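Local coordinates for protein CurM Sulfotransferase (Moorea producta, PDB 4GBM) that probably transfers a sulfonate group from the donor PAPS to a polyketide intermediate as the sulfotransferase domain of the curacin biosynthetic pathway, at residues R30-I35 and M123-I128. The protein carries 2 engineered substitutions. Residues are numbered along the deposited sequence; the frame is centred on the assembly and turned at random.
Sequences RLPGII and MLQENI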
# COMPACT_ATOMS: atom_id res chain seq x y z
N ARG A 30 -4.96 -10.79 20.19
CA ARG A 30 -4.42 -9.95 19.12
C ARG A 30 -2.91 -9.76 19.22
O ARG A 30 -2.32 -9.78 20.31
CB ARG A 30 -5.15 -8.61 19.07
CG ARG A 30 -6.63 -8.74 18.73
CD ARG A 30 -7.24 -7.40 18.39
NE ARG A 30 -7.29 -6.52 19.55
CZ ARG A 30 -7.68 -5.25 19.52
NH1 ARG A 30 -8.04 -4.70 18.37
NH2 ARG A 30 -7.69 -4.53 20.63
N LEU A 31 -2.28 -9.61 18.05
CA LEU A 31 -0.85 -9.36 17.96
C LEU A 31 -0.57 -7.89 18.28
O LEU A 31 -1.47 -7.05 18.18
CB LEU A 31 -0.35 -9.66 16.54
CG LEU A 31 -0.46 -11.12 16.07
CD1 LEU A 31 -0.16 -11.20 14.59
CD2 LEU A 31 0.50 -12.01 16.86
N PRO A 32 0.69 -7.57 18.65
CA PRO A 32 1.06 -6.16 18.81
C PRO A 32 0.80 -5.38 17.53
O PRO A 32 0.93 -5.92 16.42
CB PRO A 32 2.57 -6.23 19.09
CG PRO A 32 2.80 -7.60 19.61
CD PRO A 32 1.82 -8.48 18.92
N GLY A 33 0.43 -4.11 17.68
CA GLY A 33 0.08 -3.27 16.54
C GLY A 33 1.18 -3.10 15.51
O GLY A 33 2.37 -3.09 15.84
N ILE A 34 0.76 -2.99 14.25
CA ILE A 34 1.69 -2.69 13.16
C ILE A 34 1.31 -1.36 12.52
O ILE A 34 0.49 -0.62 13.07
CB ILE A 34 1.77 -3.84 12.12
CG1 ILE A 34 0.42 -4.07 11.42
CG2 ILE A 34 2.31 -5.12 12.78
CD1 ILE A 34 0.52 -4.98 10.20
N ILE A 35 1.92 -1.05 11.39
CA ILE A 35 1.60 0.15 10.63
C ILE A 35 0.99 -0.26 9.30
O ILE A 35 1.55 -1.10 8.60
CB ILE A 35 2.86 1.00 10.38
CG1 ILE A 35 3.47 1.42 11.72
CG2 ILE A 35 2.53 2.22 9.51
CD1 ILE A 35 4.97 1.79 11.63
N MET A 123 5.01 -14.76 13.23
CA MET A 123 6.32 -15.22 12.77
C MET A 123 7.13 -14.11 12.11
O MET A 123 8.33 -13.97 12.35
CB MET A 123 6.14 -16.39 11.80
CG MET A 123 7.42 -17.01 11.26
SD MET A 123 7.04 -18.32 10.08
CE MET A 123 5.83 -19.26 11.01
N LEU A 124 6.48 -13.31 11.27
CA LEU A 124 7.15 -12.17 10.66
C LEU A 124 7.59 -11.17 11.72
O LEU A 124 8.74 -10.70 11.69
CB LEU A 124 6.27 -11.48 9.62
CG LEU A 124 5.95 -12.25 8.34
CD1 LEU A 124 5.05 -11.42 7.43
CD2 LEU A 124 7.23 -12.64 7.60
N GLN A 125 6.70 -10.86 12.66
CA GLN A 125 7.02 -9.92 13.74
C GLN A 125 8.27 -10.34 14.50
O GLN A 125 9.15 -9.52 14.75
CB GLN A 125 5.83 -9.74 14.69
CG GLN A 125 4.71 -8.88 14.10
CD GLN A 125 3.52 -8.74 15.04
OE1 GLN A 125 3.14 -9.69 15.72
NE2 GLN A 125 2.93 -7.55 15.06
N GLU A 126 8.37 -11.62 14.85
CA GLU A 126 9.55 -12.09 15.59
C GLU A 126 10.82 -12.05 14.73
O GLU A 126 11.90 -11.76 15.24
CB GLU A 126 9.31 -13.48 16.21
CG GLU A 126 9.31 -14.62 15.22
CD GLU A 126 9.27 -15.99 15.88
OE1 GLU A 126 8.60 -16.87 15.31
OE2 GLU A 126 9.89 -16.18 16.94
N ASN A 127 10.69 -12.33 13.44
CA ASN A 127 11.87 -12.35 12.58
C ASN A 127 12.39 -10.96 12.21
O ASN A 127 13.55 -10.81 11.82
CB ASN A 127 11.63 -13.21 11.34
CG ASN A 127 11.88 -14.67 11.61
OD1 ASN A 127 12.99 -15.17 11.41
ND2 ASN A 127 10.86 -15.37 12.10
N ILE A 128 11.54 -9.94 12.34
CA ILE A 128 11.98 -8.55 12.08
C ILE A 128 12.26 -7.74 13.36
O ILE A 128 12.87 -6.68 13.30
CB ILE A 128 10.98 -7.78 11.19
CG1 ILE A 128 9.68 -7.48 11.94
CG2 ILE A 128 10.72 -8.55 9.88
CD1 ILE A 128 8.75 -6.51 11.23
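P32 and Q125 face each other where the extended run 30-35 passes the last turns of helix 117-128, their CA atoms 8.7 Å apart, a gap that the glutamine side chain spans. The pairing illustrates how a single long amide-bearing side chain can join a helix to an extended segment beside it. Q125 sends its NE2 to the main-chain carbonyl of P32, NE2 to O 2.9 Å. The bond is bent, with 142° at the hydrogen, and although the oxygen lies almost in the plane of the glutamine amide, the donor sits tilted from the plane of the proline carbonyl. CG of Q125 stands opposite its own carbonyl carbon (chi1 -75°) and the chain is extended beyond it (chi2 178°), which carries the amide across to the 30-35 run. The other half of the amide meets hydrocarbon: OE1 of Q125 lies 3.6 Å from CB of L31 and 3.7 Å from CD of the P32 ring, with both methyls of L31 close by. On the NE2 side, the I34 branch methyl CG2 approaches to 3.4 Å from that nitrogen, the two side chains crossing at about a right angle.

In the fold, 30-35 leads into strand 35-39, the central strand of the parallel five-stranded sheet of this sulfotransferase, a member of the P-loop NTPase clan; the far end of that strand runs into the loop that, as in other sulfotransferases, probably holds the nucleotide phosphate. Strand 31-32 pairs in parallel with 154-155, whose F154 touches L31, I34 and Q125. With an alanine in place of Q125, the P32 carbonyl would probably lose this donor, and the L31 side chain and the I34 methyl the amide they pack against.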